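Local coordinates for protein 7beta-hydroxysteroid dehydrogenase (Collinsella aerofaciens, PDB 5FYD) that catalyses the NADPH-dependent reduction of the 7-oxo group of 7-oxolithocholate to ursodeoxycholate and probably contributes to ursodeoxycholate formation in the human colon, at residues G86-V91 / V138-S143; V114-F119 / K160-K165; S142-I147 / V183-T188; M208-T213 / G234-D239. All blocks are in the same frame, centred on the assembly; numbering follows the deposited sequence.

Contact 1 (G86-V91 / V138-S143)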
# COMPACT_ATOMS: atom_id res chain seq x y z
N GLY A 86 23.99 -8.70 20.96
CA GLY A 86 24.98 -7.97 20.14
C GLY A 86 24.43 -6.88 19.23
O GLY A 86 25.18 -5.98 18.82
N PHE A 87 23.14 -6.94 18.90
CA PHE A 87 22.59 -6.08 17.86
C PHE A 87 21.14 -5.76 18.13
O PHE A 87 20.40 -6.61 18.60
CB PHE A 87 22.70 -6.75 16.49
CG PHE A 87 22.19 -5.92 15.37
CD1 PHE A 87 22.99 -4.91 14.83
CD2 PHE A 87 20.94 -6.14 14.81
CE1 PHE A 87 22.53 -4.12 13.78
CE2 PHE A 87 20.48 -5.37 13.76
CZ PHE A 87 21.28 -4.36 13.24
N MET A 88 20.75 -4.53 17.82
CA MET A 88 19.34 -4.14 17.79
C MET A 88 19.08 -3.29 16.56
O MET A 88 19.90 -2.45 16.20
CB MET A 88 18.94 -3.36 19.05
CG MET A 88 17.44 -3.07 19.18
SD MET A 88 17.07 -1.68 20.30
CE MET A 88 17.23 -0.31 19.20
N SER A 89 17.94 -3.52 15.92
CA SER A 89 17.43 -2.59 14.89
C SER A 89 15.96 -2.30 15.16
O SER A 89 15.17 -3.25 15.24
CB SER A 89 17.57 -3.14 13.47
OG SER A 89 17.02 -2.26 12.53
N TYR A 90 15.61 -1.02 15.23
CA TYR A 90 14.22 -0.61 15.27
C TYR A 90 13.75 -0.27 13.86
O TYR A 90 14.21 0.72 13.28
CB TYR A 90 13.99 0.55 16.22
CG TYR A 90 12.55 0.64 16.64
CD1 TYR A 90 12.09 -0.15 17.69
CD2 TYR A 90 11.64 1.45 16.00
CE1 TYR A 90 10.79 -0.12 18.11
CE2 TYR A 90 10.32 1.49 16.40
CZ TYR A 90 9.89 0.69 17.47
OH TYR A 90 8.56 0.69 17.92
N VAL A 91 12.87 -1.13 13.33
CA VAL A 91 12.38 -1.05 11.97
C VAL A 91 10.91 -0.68 11.88
O VAL A 91 10.48 -0.12 10.88
CB VAL A 91 12.55 -2.41 11.23
CG1 VAL A 91 12.18 -2.27 9.75
CG2 VAL A 91 13.95 -2.94 11.39
N VAL A 138 23.71 -0.89 17.04
CA VAL A 138 22.34 -0.52 16.78
C VAL A 138 22.29 0.13 15.41
O VAL A 138 23.08 1.03 15.13
CB VAL A 138 21.80 0.50 17.80
CG1 VAL A 138 20.35 0.90 17.46
CG2 VAL A 138 21.89 -0.06 19.21
N ILE A 139 21.36 -0.31 14.57
CA ILE A 139 21.03 0.42 13.33
C ILE A 139 19.55 0.68 13.37
O ILE A 139 18.77 -0.24 13.29
CB ILE A 139 21.37 -0.38 12.05
CG1 ILE A 139 22.88 -0.65 11.99
CG2 ILE A 139 20.89 0.38 10.80
CD1 ILE A 139 23.27 -1.60 10.86
N ASN A 140 19.16 1.94 13.50
CA ASN A 140 17.76 2.29 13.48
C ASN A 140 17.40 2.85 12.11
O ASN A 140 18.22 3.43 11.42
CB ASN A 140 17.41 3.28 14.57
CG ASN A 140 17.57 2.70 15.94
OD1 ASN A 140 17.28 1.52 16.17
ND2 ASN A 140 18.02 3.52 16.88
N VAL A 141 16.14 2.65 11.74
CA VAL A 141 15.66 3.02 10.41
C VAL A 141 14.80 4.28 10.49
O VAL A 141 13.82 4.34 11.23
CB VAL A 141 14.87 1.85 9.82
CG1 VAL A 141 14.32 2.21 8.44
CG2 VAL A 141 15.77 0.63 9.76
N SER A 142 15.21 5.30 9.74
CA SER A 142 14.39 6.48 9.52
C SER A 142 13.89 6.57 8.08
O SER A 142 14.04 5.63 7.27
CB SER A 142 15.16 7.73 9.95
OG SER A 142 14.30 8.86 10.02
N SER A 143 13.28 7.71 7.75
CA SER A 143 12.67 7.93 6.46
C SER A 143 12.97 9.33 6.01
O SER A 143 13.09 10.25 6.85
CB SER A 143 11.17 7.78 6.60
OG SER A 143 10.53 8.08 5.38
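Met88 pairs with Val138, and from there two neighbouring parallel strands of the Rossmann sheet run on together, with axes 4.8 Å apart. Backbone bonds come first: Ile139 N donates to Met88 O and, two residues on, Val141 N donates to Tyr90 O, both 3.1 Å.

Side chains complete the polar pairing between these two bonds. Tyr90 N lies 3.8 Å from Ile139 O and turns instead to the amide of Asn140, whose OD1 accepts it at 3.2 Å in the plane of the carbonyl group. Ile139 O in turn receives the hydroxyl of Ser89, OG standing 2.8 Å away nearly along the C=O axis. The other end of the amide is also used, since Asn140 ND2 bonds to Thr167 OG1 on helix 154-173.

Apolar contacts differ on the two faces. On the face of Phe87 and Ser89, Ile139 CD1 comes up to the edge of the Phe87 ring, in its plane and 3.9 Å from Phe87 CE1. On the face of Met88 and Tyr90, the thioether chain bends at its last torsion (chi3 85°), which brings Met88 CE to 3.8 Å from Val138 CG1 and beside Asn140 OD1.

The strands belong to a beta-alpha-beta crossover through helix 105-132. Side-chain oxygens thus stand in for a direct backbone bond a few residues before Ser143, the inferred transition-state stabiliser. With every touching residue buried, this arrangement gives Tyr90 N and Ile139 O hydrogen-bond partners away from solvent.

Contact 2 (V114-F119 / K160-K165)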
# COMPACT_ATOMS: atom_id res chain seq x y z
N VAL A 114 4.39 3.61 18.48
CA VAL A 114 5.28 2.88 17.55
C VAL A 114 6.56 3.66 17.27
O VAL A 114 7.67 3.11 17.38
CB VAL A 114 4.57 2.53 16.20
CG1 VAL A 114 5.54 1.79 15.29
CG2 VAL A 114 3.34 1.68 16.43
N ASN A 115 6.44 4.93 16.93
CA ASN A 115 7.58 5.66 16.37
C ASN A 115 8.44 6.34 17.43
O ASN A 115 9.60 6.68 17.15
CB ASN A 115 7.09 6.69 15.34
CG ASN A 115 6.28 6.07 14.22
OD1 ASN A 115 6.58 4.97 13.74
ND2 ASN A 115 5.27 6.76 13.79
N VAL A 116 7.88 6.57 18.61
CA VAL A 116 8.55 7.31 19.68
C VAL A 116 8.74 6.50 20.96
O VAL A 116 9.87 6.33 21.44
CB VAL A 116 7.83 8.64 19.98
CG1 VAL A 116 8.53 9.41 21.10
CG2 VAL A 116 7.78 9.49 18.70
N VAL A 117 7.64 6.06 21.58
CA VAL A 117 7.72 5.46 22.91
C VAL A 117 8.33 4.06 22.93
O VAL A 117 9.30 3.82 23.68
CB VAL A 117 6.36 5.48 23.63
CG1 VAL A 117 6.43 4.77 24.98
CG2 VAL A 117 5.85 6.92 23.76
N THR A 118 7.75 3.13 22.18
CA THR A 118 8.33 1.79 22.07
C THR A 118 9.73 1.86 21.51
O THR A 118 10.62 1.19 22.00
CB THR A 118 7.47 0.84 21.24
OG1 THR A 118 6.14 0.79 21.79
CG2 THR A 118 8.08 -0.57 21.21
N PHE A 119 9.92 2.70 20.50
CA PHE A 119 11.24 2.99 19.96
C PHE A 119 12.24 3.34 21.07
O PHE A 119 13.27 2.67 21.21
CB PHE A 119 11.20 4.12 18.95
CG PHE A 119 12.53 4.73 18.70
CD1 PHE A 119 13.54 3.99 18.08
CD2 PHE A 119 12.82 6.01 19.13
CE1 PHE A 119 14.78 4.54 17.86
CE2 PHE A 119 14.08 6.57 18.91
CZ PHE A 119 15.07 5.83 18.28
N LYS A 160 9.58 9.77 12.47
CA LYS A 160 10.84 9.38 11.85
C LYS A 160 11.94 10.40 12.14
O LYS A 160 13.10 10.03 12.30
CB LYS A 160 10.68 9.12 10.35
CG LYS A 160 9.92 7.85 10.03
CD LYS A 160 10.52 6.67 10.79
CE LYS A 160 10.50 5.36 10.05
NZ LYS A 160 10.96 4.31 10.98
N ALA A 161 11.59 11.68 12.27
CA ALA A 161 12.58 12.69 12.67
C ALA A 161 13.05 12.49 14.11
O ALA A 161 14.22 12.73 14.44
CB ALA A 161 12.03 14.09 12.48
N PHE A 162 12.13 12.09 14.98
CA PHE A 162 12.51 11.76 16.36
C PHE A 162 13.55 10.63 16.36
O PHE A 162 14.62 10.72 17.00
CB PHE A 162 11.28 11.35 17.16
CG PHE A 162 11.55 11.15 18.62
CD1 PHE A 162 12.03 9.95 19.09
CD2 PHE A 162 11.34 12.20 19.51
CE1 PHE A 162 12.29 9.77 20.44
CE2 PHE A 162 11.59 12.03 20.84
CZ PHE A 162 12.05 10.82 21.32
N ILE A 163 13.26 9.57 15.61
CA ILE A 163 14.18 8.43 15.51
C ILE A 163 15.52 8.89 14.92
O ILE A 163 16.58 8.52 15.42
CB ILE A 163 13.58 7.29 14.65
CG1 ILE A 163 12.37 6.68 15.38
CG2 ILE A 163 14.64 6.25 14.30
CD1 ILE A 163 11.54 5.73 14.55
N LEU A 164 15.46 9.71 13.87
CA LEU A 164 16.67 10.20 13.21
C LEU A 164 17.55 10.97 14.22
O LEU A 164 18.72 10.64 14.45
CB LEU A 164 16.31 11.11 12.05
CG LEU A 164 17.45 11.80 11.31
CD1 LEU A 164 18.47 10.86 10.68
CD2 LEU A 164 16.82 12.70 10.26
N LYS A 165 16.98 12.00 14.79
CA LYS A 165 17.76 12.88 15.66
C LYS A 165 18.22 12.20 16.96
O LYS A 165 19.34 12.46 17.44
CB LYS A 165 17.04 14.19 15.94
CG LYS A 165 16.77 15.05 14.70
CD LYS A 165 18.03 15.55 14.02
CE LYS A 165 17.84 15.72 12.52
NZ LYS A 165 19.12 15.93 11.86
O HOH W 1 9.21 4.10 13.06
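With CG anti to its backbone N (chi1 -173°), Phe162 sends its ring across to helix 105-132, where Val116 CG1 sits over the centre of one face, 3.8 Å from the centroid. Ile163 is turned differently: CG1 lies anti to the carbonyl carbon (chi1 -67°), and this puts it above the middle of the Phe119 ring, 3.7 Å from that centroid. Two CH-pi contacts therefore form, one with the ring on each helix. The aromatic rings also meet each other, Phe162 CE1 lying in the plane of the Phe119 ring at its edge, 4.0 Å from Phe119 CE2. Helices 105-132 and 154-173 both pack on the same side of the Rossmann sheet, here at 44° and 8.8 Å between axes. The first of them has a wider pi-type turn at 114-117. Asn115 O faces the isoleucine, 3.3 Å from Ile163 CG1, and is buried with no polar partner. The amide of Asn115 is better provided for: ND2 bonds to Leu94 O, while OD1 accepts a water at 2.9 Å. That water accepts from Lys160 NZ at 2.7 Å, which recalls the Asn-Ser-Tyr-Lys tetrad of short-chain dehydrogenases, although the side-chain OD1 and not the backbone carbonyl holds it here. Lys160 NZ also bonds to Val141 O.

Contact 3 (S142-I147 / V183-T188)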
# COMPACT_ATOMS: atom_id res chain seq x y z
N SER A 142 15.21 5.30 9.74
CA SER A 142 14.39 6.48 9.52
C SER A 142 13.89 6.57 8.08
O SER A 142 14.04 5.63 7.27
CB SER A 142 15.16 7.73 9.95
OG SER A 142 14.30 8.86 10.02
N SER A 143 13.28 7.71 7.75
CA SER A 143 12.67 7.93 6.46
C SER A 143 12.97 9.33 6.01
O SER A 143 13.09 10.25 6.85
CB SER A 143 11.17 7.78 6.60
OG SER A 143 10.53 8.08 5.38
N MET A 144 13.09 9.51 4.70
CA MET A 144 13.24 10.82 4.11
C MET A 144 12.12 11.81 4.51
O MET A 144 12.38 13.00 4.55
CB MET A 144 13.38 10.71 2.58
CG MET A 144 14.81 10.31 2.21
SD MET A 144 14.97 9.87 0.49
CE MET A 144 14.76 11.48 -0.26
N THR A 145 10.94 11.30 4.89
CA THR A 145 9.88 12.13 5.44
C THR A 145 10.31 12.84 6.73
O THR A 145 9.80 13.92 7.04
CB THR A 145 8.57 11.35 5.71
OG1 THR A 145 8.82 10.32 6.65
CG2 THR A 145 8.00 10.76 4.44
N GLY A 146 11.24 12.24 7.46
CA GLY A 146 11.84 12.88 8.62
C GLY A 146 12.69 14.11 8.32
O GLY A 146 12.98 14.91 9.21
N ILE A 147 13.11 14.24 7.06
CA ILE A 147 13.84 15.39 6.57
C ILE A 147 12.93 16.39 5.86
O ILE A 147 13.03 17.59 6.09
CB ILE A 147 14.97 14.93 5.60
CG1 ILE A 147 15.89 13.95 6.32
CG2 ILE A 147 15.71 16.13 5.03
CD1 ILE A 147 16.88 13.25 5.43
N VAL A 183 22.11 5.50 12.16
CA VAL A 183 20.77 5.61 11.57
C VAL A 183 20.87 5.58 10.06
O VAL A 183 21.70 6.28 9.47
CB VAL A 183 19.97 6.82 12.08
CG1 VAL A 183 20.73 8.14 12.01
CG2 VAL A 183 18.61 6.93 11.36
N ILE A 184 20.02 4.77 9.44
CA ILE A 184 19.92 4.71 7.99
C ILE A 184 18.55 5.26 7.63
O ILE A 184 17.53 4.77 8.11
CB ILE A 184 20.16 3.30 7.41
CG1 ILE A 184 20.11 3.36 5.87
CG2 ILE A 184 19.17 2.25 7.93
CD1 ILE A 184 21.43 3.17 5.21
N THR A 185 18.53 6.26 6.75
CA THR A 185 17.32 6.95 6.34
C THR A 185 16.92 6.47 4.94
O THR A 185 17.69 6.60 3.98
CB THR A 185 17.55 8.47 6.37
OG1 THR A 185 17.76 8.89 7.73
CG2 THR A 185 16.37 9.19 5.79
N LEU A 186 15.72 5.90 4.84
CA LEU A 186 15.26 5.25 3.61
C LEU A 186 14.36 6.17 2.83
O LEU A 186 13.64 6.98 3.41
CB LEU A 186 14.47 4.00 3.94
CG LEU A 186 15.17 3.00 4.86
CD1 LEU A 186 14.33 1.73 4.97
CD2 LEU A 186 16.58 2.72 4.39
N GLY A 187 14.37 6.02 1.52
CA GLY A 187 13.41 6.66 0.67
C GLY A 187 12.42 5.58 0.26
O GLY A 187 12.13 4.65 1.00
N THR A 188 11.95 5.68 -0.96
CA THR A 188 11.02 4.70 -1.49
C THR A 188 11.74 3.36 -1.68
O THR A 188 12.81 3.30 -2.27
CB THR A 188 10.41 5.25 -2.78
OG1 THR A 188 9.80 6.50 -2.46
CG2 THR A 188 9.41 4.29 -3.36
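Thr185 CG2 rests on one face of the peptide group joining Ser143 to Met144, almost directly above Ser143 C at 3.4 Å; the N-H of the same peptide, Met144 N, donates to Leu186 O at 2.9 Å. The peptide is thus gripped from two directions by strand 179-186, the parallel neighbour of strand 136-143 in the Rossmann fold. The carbonyl of Ser142 is met otherwise: Leu186 N stands above its plane, 50° out of it, although the N-H itself points straight at Ser142 O (170°, 3.0 Å). One step earlier, Ser142 N donates to Ile184 O.

On the face carrying Ser142 and Thr185 the side chains lie close, Ser142 CB being 3.6 Å from Thr185 OG1 and 3.8 Å from Val183 CG2. Ser142 OG bonds to Lys160 O and so links the strand to helix 154-173. Ser143 turns to the opposite face with Leu186. Its OG shares a hydrogen bond of 3.1 Å with Thr145 OG1, which may help to position this inferred transition-state stabiliser at the strand's C-terminal end. Pro199 of the second subunit packs against both Ser143 and Thr145, placing the contact beside the dimer interface. Past the last backbone bond, the Met144 side chain crosses Thr185 at about a right angle and, extended at chi2 (169°), sets SD 3.6 Å from Gly187 CA.

Contact 4 (M208-T213 / G234-D239)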
# COMPACT_ATOMS: atom_id res chain seq x y z
N MET A 208 10.86 2.51 -9.97
CA MET A 208 12.08 1.67 -9.81
C MET A 208 13.42 2.37 -10.13
O MET A 208 14.47 1.92 -9.65
CB MET A 208 12.00 0.36 -10.62
CG MET A 208 11.59 -0.85 -9.80
SD MET A 208 12.68 -1.21 -8.38
CE MET A 208 14.26 -1.57 -9.16
N LYS A 209 13.39 3.43 -10.93
CA LYS A 209 14.58 4.28 -11.12
C LYS A 209 15.07 4.89 -9.80
O LYS A 209 16.25 5.22 -9.67
CB LYS A 209 14.32 5.38 -12.17
CG LYS A 209 14.59 4.95 -13.61
CD LYS A 209 13.88 5.83 -14.63
CE LYS A 209 14.29 5.49 -16.05
NZ LYS A 209 13.21 5.79 -17.04
N ILE A 210 14.16 5.04 -8.83
CA ILE A 210 14.50 5.60 -7.51
C ILE A 210 14.07 4.75 -6.31
O ILE A 210 14.16 5.22 -5.17
CB ILE A 210 13.96 7.05 -7.37
CG1 ILE A 210 12.42 7.12 -7.47
CG2 ILE A 210 14.59 7.95 -8.43
CD1 ILE A 210 11.69 6.93 -6.16
N ALA A 211 13.61 3.51 -6.53
CA ALA A 211 13.35 2.58 -5.42
C ALA A 211 14.53 1.65 -5.20
O ALA A 211 15.12 1.13 -6.15
CB ALA A 211 12.09 1.77 -5.65
N LEU A 212 14.88 1.44 -3.93
CA LEU A 212 15.93 0.51 -3.56
C LEU A 212 15.28 -0.76 -3.04
O LEU A 212 14.17 -0.72 -2.55
CB LEU A 212 16.80 1.11 -2.44
CG LEU A 212 17.43 2.47 -2.75
CD1 LEU A 212 18.08 3.01 -1.48
CD2 LEU A 212 18.43 2.39 -3.89
N THR A 213 15.98 -1.88 -3.14
CA THR A 213 15.53 -3.11 -2.50
C THR A 213 15.87 -3.08 -1.02
O THR A 213 16.84 -2.42 -0.61
CB THR A 213 16.14 -4.37 -3.11
OG1 THR A 213 17.53 -4.46 -2.77
CG2 THR A 213 15.93 -4.40 -4.64
N GLY A 234 21.17 4.94 -0.59
CA GLY A 234 21.14 5.08 -2.03
C GLY A 234 21.70 6.42 -2.48
O GLY A 234 21.44 7.45 -1.88
N GLN A 235 22.44 6.40 -3.58
CA GLN A 235 23.08 7.61 -4.09
C GLN A 235 22.10 8.69 -4.52
O GLN A 235 22.25 9.88 -4.17
CB GLN A 235 24.04 7.26 -5.24
CG GLN A 235 24.93 8.42 -5.65
CD GLN A 235 25.82 8.92 -4.51
OE1 GLN A 235 26.46 8.13 -3.82
NE2 GLN A 235 25.86 10.22 -4.31
N ARG A 236 21.09 8.31 -5.28
CA ARG A 236 20.11 9.26 -5.77
C ARG A 236 19.43 10.00 -4.62
O ARG A 236 19.14 11.19 -4.71
CB ARG A 236 19.06 8.57 -6.65
CG ARG A 236 17.87 9.43 -7.06
CD ARG A 236 16.70 9.38 -6.07
NE ARG A 236 15.64 10.35 -6.39
CZ ARG A 236 14.68 10.78 -5.56
NH1 ARG A 236 14.61 10.37 -4.29
NH2 ARG A 236 13.78 11.66 -6.01
N ASN A 237 19.09 9.26 -3.56
CA ASN A 237 18.44 9.87 -2.40
C ASN A 237 19.34 10.84 -1.70
O ASN A 237 18.88 11.90 -1.30
CB ASN A 237 17.98 8.81 -1.41
CG ASN A 237 16.82 7.99 -1.93
OD1 ASN A 237 16.00 8.49 -2.70
ND2 ASN A 237 16.72 6.73 -1.48
N LYS A 238 20.62 10.50 -1.55
CA LYS A 238 21.59 11.42 -0.95
C LYS A 238 21.66 12.74 -1.71
O LYS A 238 21.63 13.83 -1.13
CB LYS A 238 23.01 10.84 -0.92
CG LYS A 238 23.25 9.65 -0.01
CD LYS A 238 24.64 9.05 -0.26
CE LYS A 238 24.89 7.79 0.57
NZ LYS A 238 24.05 6.66 0.11
N ASP A 239 21.78 12.61 -3.02
CA ASP A 239 21.91 13.78 -3.88
C ASP A 239 20.62 14.59 -3.95
O ASP A 239 20.66 15.81 -4.04
CB ASP A 239 22.34 13.36 -5.28
CG ASP A 239 23.71 12.71 -5.32
OD1 ASP A 239 24.56 12.96 -4.45
OD2 ASP A 239 23.94 11.94 -6.27
O HOH W 2 13.54 7.15 -2.83
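Ile210 presses its CG2 methyl and CB against the side chain of Arg236, CG2 touching NE at 3.3 Å and CB standing over one face of the guanidinium group. Ile210 is poorly ordered, and the detail of this touch is correspondingly less certain. Leu212 makes the second van der Waals contact, its CD1 3.7 Å from Gly234 CA and 4.0 Å from Asn237 ND2. A water bridges the two segments, 3.1 Å from Ile210 O and 2.8 Å from Asn237 OD1. Arg236 is fixed from within its own helix: NH1 donates to Asn237 OD1 at 2.8 Å, almost exactly in the guanidinium plane, and it also bonds to Gly200 O of the second subunit. The contact joins the loop between helices 202-208 and 214-224 to the first turn of helix 235-247. Each segment holds an N-cap: Gly234, whose phi of 90° suits glycine, precedes helix 235-247, while Thr213 OG1 caps Glu216 N. Further out, Gly234 N is held by Glu220 OE1, and Asn237 ND2 by Ala233 O. Helix 235-247 carries Ser240, an NADP(+)-binding residue, and the 27 C-terminal residues required for activity begin within it, at Asn237.

In the fold
From the N terminus, the chain leaves strand 85-90, passes through helix 105-132 and returns at strand 136-143, where contact 1 closes that crossover. Contact 2 starts inside this loop, at 114-119, and closes only at 160-165, so the two cross; contact 2 ties helix 105-132 to helix 154-173 over the sheet. Contact 3 takes up strand 136-143 where contact 1 ends, crosses contact 2 as well and closes the next crossover at strand 179-186. Asn140 of contact 1 packs against Phe119 of contact 2. Contact 4 follows in series, closing a shorter loop near the dimer interface, and meets contact 3 through Thr188 O and Leu212 N.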